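Local atomic coordinates of putative ABC transporter, ATP-binding protein ComA (Streptococcus mutans, PDB entry 3K8U), a protein that is probably an ABC transporter, represented here by its peptidase domain of the C39 family in clan CA. Residues 7-12 with 21-26; 49-54 with 95-100; 84-89 with 129-134; 102-107 with 119-124. All coordinates share one frame; numbering follows the deposited sequence.

How the interactions relate
Interaction 1 closes the first and shortest loop, folding residues 7-12 back over helix 17-28 a few residues later. Interaction 2 comes next, in series, and brings the start of helix 51-60 to strand 93-104. Interaction 3 opens on strand 84-90, between the two halves of interaction 2, and closes at residues 129-134, so the two cross; their strands are neighbours in the antiparallel sheet. Interaction 4 falls wholly within the span of interaction 3 and joins the end of strand 93-104, with its turn, to strand 120-123 and the start of helix 124-130. Interaction 1 thus stays on helix 17-28, interaction 2 ties helix 51-60 to the sheet, and 3 and 4 tie helix 124-130 to it.

Interaction 1 of 4, residues 7-12 with 21-26; sequences KLVPQI and VLASVA
The flat group that S24 meets is the peptide joining L8 to V9, and the meeting is at its N-H: V9 N donates to S24 OG at 2.8 Å, with an N-H...O angle of 170°. No aromatic ring takes part. A methyl of L8 also comes close to the same hydroxyl, CD1 lying 3.4 Å from S24 OG, so the oxygen has a polar neighbour and an apolar one from the same short piece of chain. The S24 torsion explains the oxygen's place: OG is anti to the carbonyl carbon (chi1 -60°), beside its own backbone N, where it also hydrogen-bonds to A20 O one helical turn back. Next to this bond, V9 turns its isopropyl group onto the helix. Its CG2 lies 3.9 Å from A23 CB, and both CB and CG1 of V9 are close to the same methyl, making a small apolar patch. A water forms the third link, donating to K7 O at 2.6 Å and to S24 O at 2.7 Å. K7 O also receives the hydroxyl of Y101, and K7 NZ reaches K27 O further along the helix. The contact therefore fastens the irregular segment before helix 17-28 to that helix's own flank, while V21 on the same helix packs on Y97 and V99 of strand 93-104. Since A20 O can only accept and V9 N can only donate, the serine hydroxyl must give its proton to the helix and take a bond from the loop: one given and one taken, which satisfies the buried hydroxyl as both donor and acceptor.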
loop_
_atom_site.group_PDB
_atom_site.type_symbol
_atom_site.label_atom_id
_atom_site.label_comp_id
_atom_site.label_asym_id
_atom_site.label_seq_id
_atom_site.Cartn_x
_atom_site.Cartn_y
_atom_site.Cartn_z
ATOM N N LYS A 7 -3.030 -0.260 -11.482
ATOM C CA LYS A 7 -1.588 -0.381 -11.633
ATOM C C LYS A 7 -0.894 -0.834 -10.356
ATOM O O LYS A 7 -1.110 -0.281 -9.275
ATOM C CB LYS A 7 -1.002 0.936 -12.149
ATOM C CG LYS A 7 -1.401 1.233 -13.595
ATOM C CD LYS A 7 -0.966 2.617 -14.058
ATOM C CE LYS A 7 -1.820 3.708 -13.433
ATOM N NZ LYS A 7 -1.500 5.055 -13.987
ATOM N N LEU A 8 -0.091 -1.883 -10.488
ATOM C CA LEU A 8 0.645 -2.429 -9.361
ATOM C C LEU A 8 2.064 -2.788 -9.754
ATOM O O LEU A 8 2.287 -3.498 -10.739
ATOM C CB LEU A 8 -0.043 -3.685 -8.823
ATOM C CG LEU A 8 0.754 -4.457 -7.760
ATOM C CD1 LEU A 8 0.666 -3.765 -6.405
ATOM C CD2 LEU A 8 0.228 -5.853 -7.655
ATOM N N VAL A 9 3.019 -2.275 -8.988
ATOM C CA VAL A 9 4.424 -2.574 -9.209
ATOM C C VAL A 9 4.733 -3.679 -8.202
ATOM O O VAL A 9 4.699 -3.451 -6.989
ATOM C CB VAL A 9 5.323 -1.346 -8.938
ATOM C CG1 VAL A 9 6.790 -1.721 -9.117
ATOM C CG2 VAL A 9 4.957 -0.203 -9.883
ATOM N N PRO A 10 4.959 -4.910 -8.689
ATOM C CA PRO A 10 5.257 -6.034 -7.801
ATOM C C PRO A 10 6.676 -6.018 -7.248
ATOM O O PRO A 10 7.558 -5.358 -7.791
ATOM C CB PRO A 10 5.020 -7.244 -8.703
ATOM C CG PRO A 10 5.465 -6.750 -10.042
ATOM C CD PRO A 10 4.893 -5.345 -10.098
ATOM N N GLN A 11 6.868 -6.693 -6.121
ATOM C CA GLN A 11 8.187 -6.791 -5.513
ATOM C C GLN A 11 8.869 -8.045 -6.062
ATOM O O GLN A 11 8.217 -8.911 -6.653
ATOM C CB GLN A 11 8.069 -6.911 -3.987
ATOM C CG GLN A 11 7.480 -8.241 -3.509
ATOM C CD GLN A 11 7.257 -8.282 -2.008
ATOM O OE1 GLN A 11 6.121 -8.312 -1.546
ATOM N NE2 GLN A 11 8.345 -8.286 -1.241
ATOM N N ILE A 12 10.187 -8.108 -5.904
ATOM C CA ILE A 12 10.969 -9.273 -6.311
ATOM C C ILE A 12 11.703 -9.696 -5.041
ATOM O O ILE A 12 11.543 -10.825 -4.576
ATOM C CB ILE A 12 11.966 -8.961 -7.455
ATOM C CG1 ILE A 12 11.206 -8.479 -8.697
ATOM C CG2 ILE A 12 12.766 -10.218 -7.801
ATOM C CD1 ILE A 12 12.098 -8.035 -9.845
ATOM N N VAL A 21 4.550 -0.849 -2.935
ATOM C CA VAL A 21 3.257 -0.168 -2.817
ATOM C C VAL A 21 3.394 1.327 -3.095
ATOM O O VAL A 21 2.517 1.922 -3.716
ATOM C CB VAL A 21 2.540 -0.409 -1.447
ATOM C CG1 VAL A 21 2.235 -1.890 -1.280
ATOM C CG2 VAL A 21 3.366 0.117 -0.281
ATOM N N LEU A 22 4.509 1.923 -2.675
ATOM C CA LEU A 22 4.730 3.344 -2.917
ATOM C C LEU A 22 4.871 3.595 -4.419
ATOM O O LEU A 22 4.281 4.534 -4.954
ATOM C CB LEU A 22 5.964 3.848 -2.161
ATOM C CG LEU A 22 6.316 5.333 -2.335
ATOM C CD1 LEU A 22 5.119 6.214 -1.999
ATOM C CD2 LEU A 22 7.505 5.687 -1.456
ATOM N N ALA A 23 5.627 2.736 -5.100
ATOM C CA ALA A 23 5.813 2.861 -6.546
ATOM C C ALA A 23 4.469 2.709 -7.262
ATOM O O ALA A 23 4.187 3.410 -8.241
ATOM C CB ALA A 23 6.805 1.809 -7.052
ATOM N N SER A 24 3.633 1.810 -6.751
ATOM C CA SER A 24 2.315 1.560 -7.329
ATOM C C SER A 24 1.426 2.799 -7.284
ATOM O O SER A 24 0.839 3.188 -8.301
ATOM C CB SER A 24 1.622 0.401 -6.604
ATOM O OG SER A 24 2.375 -0.795 -6.707
ATOM N N VAL A 25 1.325 3.412 -6.109
ATOM C CA VAL A 25 0.507 4.609 -5.935
ATOM C C VAL A 25 1.062 5.761 -6.768
ATOM O O VAL A 25 0.312 6.456 -7.457
ATOM C CB VAL A 25 0.418 5.025 -4.450
ATOM C CG1 VAL A 25 -0.292 6.369 -4.311
ATOM C CG2 VAL A 25 -0.337 3.957 -3.660
ATOM N N ALA A 26 2.382 5.933 -6.732
ATOM C CA ALA A 26 3.029 6.994 -7.499
ATOM C C ALA A 26 2.718 6.848 -8.989
ATOM O O ALA A 26 2.472 7.841 -9.679
ATOM C CB ALA A 26 4.537 6.977 -7.259
HETATM O O HOH W 1 -1.623 2.116 -8.355
#

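Interaction 2 of 4, residues 49-54 with 95-100; sequences TTALGI and QHYYVV
T49 O receives the phenol of Y97, whose OH donates to it at 3.0 Å, tilted 34° from the carbonyl plane. Relative to the phenol ring, T49 O sits at the edge, near its plane. The Q95 side chain bends at chi2 (-72°), placing CD beside the same carbonyl; its OE1 is then 3.1 Å from T49 O, a pair of acceptors rather than a bond, so the modelled placement of O and N in the Q95 amide is doubtful. Over the Y97 ring lies I54, meeting it tip to tip: CD1 is 3.6 Å from the ring centroid and only 8° off the normal, a CH-pi contact at the middle of the face. H87 stacks on Y97 from the opposite side. T50 holds the N-cap of helix 51-60. Its OG1 lies between backbone N and carbonyl carbon and accepts from G53 N at 3.0 Å, while CG2 runs alongside Q95, 3.9 Å from its NE2. The contact thus sets the first turn of helix 51-60 against strand 93-104. Chemically, the phenol joins a polar tie to an apolar one: its OH donates to T49 O at the start of the helix, and this bond, the I54 methyl over one face and H87 on the other together restrict where the ring can lie.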
loop_
_atom_site.group_PDB
_atom_site.type_symbol
_atom_site.label_atom_id
_atom_site.label_comp_id
_atom_site.label_asym_id
_atom_site.label_seq_id
_atom_site.Cartn_x
_atom_site.Cartn_y
_atom_site.Cartn_z
ATOM N N THR A 49 10.224 -2.213 5.233
ATOM C CA THR A 49 9.974 -0.783 5.358
ATOM C C THR A 49 8.964 -0.515 6.459
ATOM O O THR A 49 7.983 -1.246 6.606
ATOM C CB THR A 49 9.404 -0.194 4.048
ATOM O OG1 THR A 49 10.118 -0.730 2.930
ATOM C CG2 THR A 49 9.531 1.326 4.039
ATOM N N THR A 50 9.218 0.523 7.248
ATOM C CA THR A 50 8.306 0.898 8.318
ATOM C C THR A 50 7.300 1.861 7.703
ATOM O O THR A 50 7.510 2.365 6.594
ATOM C CB THR A 50 9.038 1.613 9.477
ATOM O OG1 THR A 50 9.579 2.853 9.010
ATOM C CG2 THR A 50 10.170 0.747 10.014
ATOM N N ALA A 51 6.199 2.100 8.407
ATOM C CA ALA A 51 5.172 3.017 7.924
ATOM C C ALA A 51 5.776 4.413 7.799
ATOM O O ALA A 51 5.446 5.165 6.880
ATOM C CB ALA A 51 3.992 3.033 8.882
ATOM N N LEU A 52 6.680 4.738 8.723
ATOM C CA LEU A 52 7.359 6.032 8.735
ATOM C C LEU A 52 8.218 6.171 7.478
ATOM O O LEU A 52 8.267 7.238 6.865
ATOM C CB LEU A 52 8.245 6.147 9.979
ATOM C CG LEU A 52 8.099 7.382 10.876
ATOM C CD1 LEU A 52 8.408 8.653 10.096
ATOM C CD2 LEU A 52 6.694 7.430 11.456
ATOM N N GLY A 53 8.886 5.079 7.105
ATOM C CA GLY A 53 9.729 5.070 5.922
ATOM C C GLY A 53 8.937 5.337 4.653
ATOM O O GLY A 53 9.392 6.073 3.774
ATOM N N ILE A 54 7.756 4.734 4.545
ATOM C CA ILE A 54 6.902 4.941 3.378
ATOM C C ILE A 54 6.482 6.413 3.309
ATOM O O ILE A 54 6.579 7.054 2.256
ATOM C CB ILE A 54 5.635 4.047 3.436
ATOM C CG1 ILE A 54 6.012 2.578 3.240
ATOM C CG2 ILE A 54 4.626 4.480 2.378
ATOM C CD1 ILE A 54 4.830 1.629 3.323
ATOM N N GLN A 95 5.852 -6.593 8.169
ATOM C CA GLN A 95 6.011 -5.390 7.358
ATOM C C GLN A 95 5.526 -5.585 5.919
ATOM O O GLN A 95 6.248 -5.316 4.955
ATOM C CB GLN A 95 7.472 -4.915 7.366
ATOM C CG GLN A 95 7.997 -4.494 8.737
ATOM C CD GLN A 95 7.412 -3.180 9.234
ATOM O OE1 GLN A 95 6.351 -2.737 8.782
ATOM N NE2 GLN A 95 8.113 -2.543 10.166
ATOM N N HIS A 96 4.302 -6.079 5.780
ATOM C CA HIS A 96 3.717 -6.284 4.464
ATOM C C HIS A 96 2.624 -5.236 4.273
ATOM O O HIS A 96 1.973 -4.831 5.236
ATOM C CB HIS A 96 3.131 -7.692 4.329
ATOM C CG HIS A 96 2.960 -8.130 2.909
ATOM N ND1 HIS A 96 4.006 -8.617 2.152
ATOM C CD2 HIS A 96 1.881 -8.113 2.092
ATOM C CE1 HIS A 96 3.578 -8.879 0.930
ATOM N NE2 HIS A 96 2.293 -8.582 0.868
ATOM N N TYR A 97 2.438 -4.786 3.034
ATOM C CA TYR A 97 1.431 -3.774 2.733
ATOM C C TYR A 97 0.701 -4.117 1.448
ATOM O O TYR A 97 1.224 -4.847 0.609
ATOM C CB TYR A 97 2.086 -2.395 2.532
ATOM C CG TYR A 97 2.891 -1.890 3.707
ATOM C CD1 TYR A 97 2.327 -1.029 4.645
ATOM C CD2 TYR A 97 4.219 -2.284 3.887
ATOM C CE1 TYR A 97 3.061 -0.578 5.740
ATOM C CE2 TYR A 97 4.959 -1.841 4.972
ATOM C CZ TYR A 97 4.376 -0.992 5.894
ATOM O OH TYR A 97 5.108 -0.564 6.977
ATOM N N TYR A 98 -0.499 -3.568 1.300
ATOM C CA TYR A 98 -1.299 -3.742 0.088
ATOM C C TYR A 98 -1.678 -2.354 -0.386
ATOM O O TYR A 98 -1.631 -1.380 0.373
ATOM C CB TYR A 98 -2.655 -4.404 0.362
ATOM C CG TYR A 98 -2.694 -5.848 0.789
ATOM C CD1 TYR A 98 -1.640 -6.721 0.535
ATOM C CD2 TYR A 98 -3.830 -6.350 1.428
ATOM C CE1 TYR A 98 -1.718 -8.064 0.905
ATOM C CE2 TYR A 98 -3.919 -7.682 1.803
ATOM C CZ TYR A 98 -2.867 -8.534 1.540
ATOM O OH TYR A 98 -2.975 -9.852 1.912
ATOM N N VAL A 99 -2.062 -2.279 -1.652
ATOM C CA VAL A 99 -2.588 -1.050 -2.210
ATOM C C VAL A 99 -4.083 -1.387 -2.257
ATOM O O VAL A 99 -4.445 -2.538 -2.514
ATOM C CB VAL A 99 -2.103 -0.801 -3.654
ATOM C CG1 VAL A 99 -2.814 0.414 -4.231
ATOM C CG2 VAL A 99 -0.591 -0.587 -3.679
ATOM N N VAL A 100 -4.946 -0.440 -1.896
ATOM C CA VAL A 100 -6.379 -0.694 -1.964
ATOM C C VAL A 100 -6.915 0.174 -3.099
ATOM O O VAL A 100 -6.776 1.395 -3.073
ATOM C CB VAL A 100 -7.110 -0.382 -0.631
ATOM C CG1 VAL A 100 -8.601 -0.672 -0.776
ATOM C CG2 VAL A 100 -6.538 -1.240 0.484
#

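Interaction 3 of 4, residues 84-89 with 129-134; sequences FIVHVI and SEWTGL
H87 holds CG anti to its backbone N (chi1 -176°), and T132 sets OG1 between its backbone N and carbonyl carbon (chi1 65°), with CG2 anti to the carbonyl carbon; the T132 methyl thereby comes over one face of the imidazole, 4.0 Å from the centroid and 30° off the normal. OG1 of T132 accepts from L134 N, an ST turn, and makes a weak bond to H87 O. That carbonyl takes its main bond from T132 N at 3.1 Å. L134 O is gripped from opposite faces of its plane, by H87 N at 3.3 Å and by W131 NE1 at 2.9 Å, the indole nitrogen standing well above the plane. W131 crosses V86 at about a right angle, NE1 lying 3.5 Å from V86 CB. I89 N to E130 O, at 2.8 Å, completes the ladder around the antiparallel V88-W131 bridge. G133 turns the corner with a positive phi that suits glycine, since a CB there would jam against the carbonyl O of T132. Helix 124-130 thus ends against strand 84-90, with F127 beside V86 and V88, and E130 reaches K90 and Y98. Beyond the corner the chain enters strand 134-140, which borders strand 84-90 across from strand 93-104.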
loop_
_atom_site.group_PDB
_atom_site.type_symbol
_atom_site.label_atom_id
_atom_site.label_comp_id
_atom_site.label_asym_id
_atom_site.label_seq_id
_atom_site.Cartn_x
_atom_site.Cartn_y
_atom_site.Cartn_z
ATOM N N PHE A 84 -5.033 3.768 -1.902
ATOM C CA PHE A 84 -4.255 4.093 -0.713
ATOM C C PHE A 84 -3.520 2.852 -0.218
ATOM O O PHE A 84 -3.733 1.749 -0.727
ATOM C CB PHE A 84 -5.098 4.765 0.384
ATOM C CG PHE A 84 -6.258 3.950 0.864
ATOM C CD1 PHE A 84 -6.138 3.142 1.992
ATOM C CD2 PHE A 84 -7.489 4.023 0.217
ATOM C CE1 PHE A 84 -7.226 2.421 2.467
ATOM C CE2 PHE A 84 -8.584 3.307 0.685
ATOM C CZ PHE A 84 -8.454 2.504 1.811
ATOM N N ILE A 85 -2.632 3.041 0.749
ATOM C CA ILE A 85 -1.822 1.950 1.282
ATOM C C ILE A 85 -2.289 1.481 2.654
ATOM O O ILE A 85 -2.713 2.290 3.470
ATOM C CB ILE A 85 -0.350 2.406 1.370
ATOM C CG1 ILE A 85 0.165 2.754 -0.032
ATOM C CG2 ILE A 85 0.521 1.335 2.028
ATOM C CD1 ILE A 85 1.460 3.543 -0.039
ATOM N N VAL A 86 -2.239 0.170 2.888
ATOM C CA VAL A 86 -2.618 -0.395 4.184
ATOM C C VAL A 86 -1.567 -1.376 4.681
ATOM O O VAL A 86 -0.880 -2.027 3.887
ATOM C CB VAL A 86 -3.998 -1.120 4.157
ATOM C CG1 VAL A 86 -5.118 -0.113 3.936
ATOM C CG2 VAL A 86 -4.026 -2.209 3.084
ATOM N N HIS A 87 -1.443 -1.468 6.001
ATOM C CA HIS A 87 -0.493 -2.374 6.637
ATOM C C HIS A 87 -1.248 -3.647 7.007
ATOM O O HIS A 87 -2.261 -3.599 7.718
ATOM C CB HIS A 87 0.089 -1.712 7.895
ATOM C CG HIS A 87 1.156 -2.516 8.576
ATOM N ND1 HIS A 87 1.482 -2.339 9.904
ATOM C CD2 HIS A 87 1.968 -3.498 8.118
ATOM C CE1 HIS A 87 2.448 -3.178 10.234
ATOM N NE2 HIS A 87 2.761 -3.892 9.169
ATOM N N VAL A 88 -0.776 -4.782 6.501
ATOM C CA VAL A 88 -1.422 -6.064 6.780
ATOM C C VAL A 88 -0.423 -7.071 7.319
ATOM O O VAL A 88 0.721 -7.125 6.861
ATOM C CB VAL A 88 -2.102 -6.658 5.520
ATOM C CG1 VAL A 88 -3.263 -5.776 5.080
ATOM C CG2 VAL A 88 -1.085 -6.798 4.378
ATOM N N ILE A 89 -0.843 -7.838 8.322
ATOM C CA ILE A 89 0.021 -8.854 8.915
ATOM C C ILE A 89 -0.276 -10.179 8.217
ATOM O O ILE A 89 -1.412 -10.645 8.213
ATOM C CB ILE A 89 -0.244 -9.023 10.437
ATOM C CG1 ILE A 89 -0.179 -7.670 11.148
ATOM C CG2 ILE A 89 0.763 -10.002 11.046
ATOM C CD1 ILE A 89 1.188 -6.999 11.121
ATOM N N SER A 129 -9.226 -9.402 8.945
ATOM C CA SER A 129 -8.398 -10.257 9.794
ATOM C C SER A 129 -6.901 -9.929 9.732
ATOM O O SER A 129 -6.197 -10.077 10.727
ATOM C CB SER A 129 -8.612 -11.737 9.449
ATOM O OG SER A 129 -9.959 -12.125 9.664
ATOM N N GLU A 130 -6.423 -9.474 8.575
ATOM C CA GLU A 130 -5.003 -9.148 8.389
ATOM C C GLU A 130 -4.629 -7.687 8.654
ATOM O O GLU A 130 -3.505 -7.388 9.058
ATOM C CB GLU A 130 -4.573 -9.469 6.949
ATOM C CG GLU A 130 -4.808 -10.897 6.484
ATOM C CD GLU A 130 -4.426 -11.113 5.020
ATOM O OE1 GLU A 130 -4.355 -12.286 4.601
ATOM O OE2 GLU A 130 -4.205 -10.120 4.286
ATOM N N TRP A 131 -5.566 -6.783 8.387
ATOM C CA TRP A 131 -5.351 -5.336 8.528
ATOM C C TRP A 131 -5.149 -4.820 9.954
ATOM O O TRP A 131 -5.948 -5.102 10.854
ATOM C CB TRP A 131 -6.525 -4.609 7.861
ATOM C CG TRP A 131 -6.401 -3.113 7.714
ATOM C CD1 TRP A 131 -5.268 -2.392 7.450
ATOM C CD2 TRP A 131 -7.477 -2.177 7.730
ATOM N NE1 TRP A 131 -5.580 -1.060 7.286
ATOM C CE2 TRP A 131 -6.932 -0.904 7.454
ATOM C CE3 TRP A 131 -8.859 -2.293 7.944
ATOM C CZ2 TRP A 131 -7.721 0.247 7.385
ATOM C CZ3 TRP A 131 -9.642 -1.151 7.873
ATOM C CH2 TRP A 131 -9.069 0.105 7.594
ATOM N N THR A 132 -4.080 -4.050 10.152
ATOM C CA THR A 132 -3.780 -3.467 11.458
ATOM C C THR A 132 -4.647 -2.235 11.703
ATOM O O THR A 132 -4.701 -1.722 12.820
ATOM C CB THR A 132 -2.310 -2.997 11.568
ATOM O OG1 THR A 132 -2.080 -1.919 10.649
ATOM C CG2 THR A 132 -1.342 -4.142 11.273
ATOM N N GLY A 133 -5.316 -1.766 10.654
ATOM C CA GLY A 133 -6.130 -0.571 10.755
ATOM C C GLY A 133 -5.382 0.636 10.203
ATOM O O GLY A 133 -5.985 1.673 9.928
ATOM N N LEU A 134 -4.068 0.504 10.028
ATOM C CA LEU A 134 -3.259 1.599 9.506
ATOM C C LEU A 134 -3.467 1.795 8.012
ATOM O O LEU A 134 -3.379 0.844 7.229
ATOM C CB LEU A 134 -1.766 1.369 9.782
ATOM C CG LEU A 134 -0.842 2.483 9.263
ATOM C CD1 LEU A 134 -1.046 3.750 10.079
ATOM C CD2 LEU A 134 0.609 2.046 9.330
#

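Interaction 4 of 4, residues 102-107 with 119-124; sequences GSQNNQ and VTRMSK
R121 and Q107 cross at about a right angle, their guanidinium and amide planes only 26° apart, with NE2 of Q107 3.5 Å from R121 CD and near the guanidinium plane at its edge. Q104 approaches the same guanidinium differently: the side chains meet at a slant, the planes stand 80° apart, and R121 NH2 comes up to the end of the Q104 amide, equally close to its OE1 and NE2 at 3.0 Å. R121 is extended from CG to NE, which carries its end across from Q107 to Q104. Between these two glutamines the chain makes a type II' turn, N105 having the positive phi of 71° that its second position requires; this is the tight turn of the hairpin formed by strands 93-104 and 107-112. Q107 pairs with S123 as an antiparallel non-hydrogen-bonded bridge, their side chains diverging. K124, extended beyond CG, runs slantwise past N106, whose OD1 is 4.0 Å from its CD, and ends with NZ donating to N105 O at 3.0 Å in the carbonyl plane. A water accepts from NZ at 2.7 Å and also bonds to S103 OG. K124 N donates to N106 O at 3.0 Å, just where S123, capping R126 N, begins helix 124-130.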
loop_
_atom_site.group_PDB
_atom_site.type_symbol
_atom_site.label_atom_id
_atom_site.label_comp_id
_atom_site.label_asym_id
_atom_site.label_seq_id
_atom_site.Cartn_x
_atom_site.Cartn_y
_atom_site.Cartn_z
ATOM N N GLY A 102 -10.256 -0.275 -4.532
ATOM C CA GLY A 102 -11.684 -0.041 -4.466
ATOM C C GLY A 102 -12.415 -1.128 -3.719
ATOM O O GLY A 102 -11.802 -1.989 -3.086
ATOM N N SER A 103 -13.741 -1.068 -3.777
ATOM C CA SER A 103 -14.585 -2.049 -3.116
ATOM C C SER A 103 -15.805 -2.340 -3.976
ATOM O O SER A 103 -16.357 -1.440 -4.613
ATOM C CB SER A 103 -15.034 -1.535 -1.746
ATOM O OG SER A 103 -15.821 -0.363 -1.867
ATOM N N GLN A 104 -16.199 -3.606 -4.014
ATOM C CA GLN A 104 -17.364 -4.029 -4.779
ATOM C C GLN A 104 -18.013 -5.202 -4.060
ATOM O O GLN A 104 -17.403 -6.266 -3.914
ATOM C CB GLN A 104 -16.976 -4.426 -6.207
ATOM C CG GLN A 104 -18.175 -4.595 -7.136
ATOM C CD GLN A 104 -17.779 -4.908 -8.570
ATOM O OE1 GLN A 104 -18.290 -5.855 -9.173
ATOM N NE2 GLN A 104 -16.872 -4.109 -9.125
ATOM N N ASN A 105 -19.241 -4.981 -3.592
ATOM C CA ASN A 105 -20.025 -5.979 -2.865
ATOM C C ASN A 105 -19.437 -6.198 -1.470
ATOM O O ASN A 105 -19.273 -5.247 -0.701
ATOM C CB ASN A 105 -20.086 -7.303 -3.646
ATOM C CG ASN A 105 -20.602 -7.123 -5.063
ATOM O OD1 ASN A 105 -19.889 -7.387 -6.033
ATOM N ND2 ASN A 105 -21.845 -6.667 -5.189
ATOM N N ASN A 106 -19.141 -7.451 -1.144
ATOM C CA ASN A 106 -18.555 -7.805 0.143
ATOM C C ASN A 106 -17.057 -8.052 -0.071
ATOM O O ASN A 106 -16.417 -8.786 0.687
ATOM C CB ASN A 106 -19.242 -9.062 0.692
ATOM C CG ASN A 106 -18.809 -9.404 2.107
ATOM O OD1 ASN A 106 -18.754 -8.539 2.983
ATOM N ND2 ASN A 106 -18.500 -10.675 2.335
ATOM N N GLN A 107 -16.505 -7.431 -1.113
ATOM C CA GLN A 107 -15.093 -7.590 -1.439
ATOM C C GLN A 107 -14.368 -6.285 -1.732
ATOM O O GLN A 107 -14.976 -5.275 -2.086
ATOM C CB GLN A 107 -14.912 -8.533 -2.633
ATOM C CG GLN A 107 -15.369 -9.963 -2.386
ATOM C CD GLN A 107 -14.772 -10.937 -3.377
ATOM O OE1 GLN A 107 -14.033 -11.849 -2.997
ATOM N NE2 GLN A 107 -15.075 -10.746 -4.658
ATOM N N VAL A 119 -2.797 -8.028 -8.258
ATOM C CA VAL A 119 -4.129 -7.438 -8.101
ATOM C C VAL A 119 -5.196 -8.522 -8.021
ATOM O O VAL A 119 -5.320 -9.357 -8.918
ATOM C CB VAL A 119 -4.466 -6.448 -9.242
ATOM C CG1 VAL A 119 -5.814 -5.779 -8.978
ATOM C CG2 VAL A 119 -3.381 -5.400 -9.364
ATOM N N THR A 120 -5.979 -8.492 -6.946
ATOM C CA THR A 120 -7.017 -9.493 -6.739
ATOM C C THR A 120 -8.157 -8.974 -5.865
ATOM O O THR A 120 -8.064 -7.898 -5.277
ATOM C CB THR A 120 -6.413 -10.757 -6.067
ATOM O OG1 THR A 120 -7.418 -11.768 -5.933
ATOM C CG2 THR A 120 -5.856 -10.420 -4.682
ATOM N N ARG A 121 -9.260 -9.715 -5.856
ATOM C CA ARG A 121 -10.402 -9.373 -5.023
ATOM C C ARG A 121 -10.205 -10.144 -3.721
ATOM O O ARG A 121 -9.743 -11.287 -3.737
ATOM C CB ARG A 121 -11.711 -9.805 -5.688
ATOM C CG ARG A 121 -12.140 -8.931 -6.846
ATOM C CD ARG A 121 -13.442 -9.430 -7.450
ATOM N NE ARG A 121 -14.010 -8.459 -8.380
ATOM C CZ ARG A 121 -15.004 -7.626 -8.083
ATOM N NH1 ARG A 121 -15.556 -7.640 -6.874
ATOM N NH2 ARG A 121 -15.441 -6.769 -8.996
ATOM N N MET A 122 -10.523 -9.505 -2.602
ATOM C CA MET A 122 -10.383 -10.125 -1.287
ATOM C C MET A 122 -11.640 -9.830 -0.479
ATOM O O MET A 122 -12.135 -8.703 -0.488
ATOM C CB MET A 122 -9.156 -9.555 -0.557
ATOM C CG MET A 122 -8.868 -10.201 0.797
ATOM S SD MET A 122 -7.360 -9.577 1.610
ATOM C CE MET A 122 -6.085 -10.435 0.653
ATOM N N SER A 123 -12.160 -10.838 0.216
ATOM C CA SER A 123 -13.360 -10.639 1.018
ATOM C C SER A 123 -13.047 -9.645 2.130
ATOM O O SER A 123 -11.907 -9.566 2.602
ATOM C CB SER A 123 -13.838 -11.958 1.631
ATOM O OG SER A 123 -12.952 -12.409 2.638
ATOM N N LYS A 124 -14.045 -8.860 2.517
ATOM C CA LYS A 124 -13.856 -7.883 3.584
ATOM C C LYS A 124 -13.493 -8.579 4.894
ATOM O O LYS A 124 -12.731 -8.040 5.690
ATOM C CB LYS A 124 -15.100 -7.007 3.736
ATOM C CG LYS A 124 -15.254 -6.010 2.592
ATOM C CD LYS A 124 -16.532 -5.205 2.674
ATOM C CE LYS A 124 -16.568 -4.179 1.548
ATOM N NZ LYS A 124 -17.904 -3.560 1.372
HETATM O O HOH W 2 -17.933 -1.095 0.303
#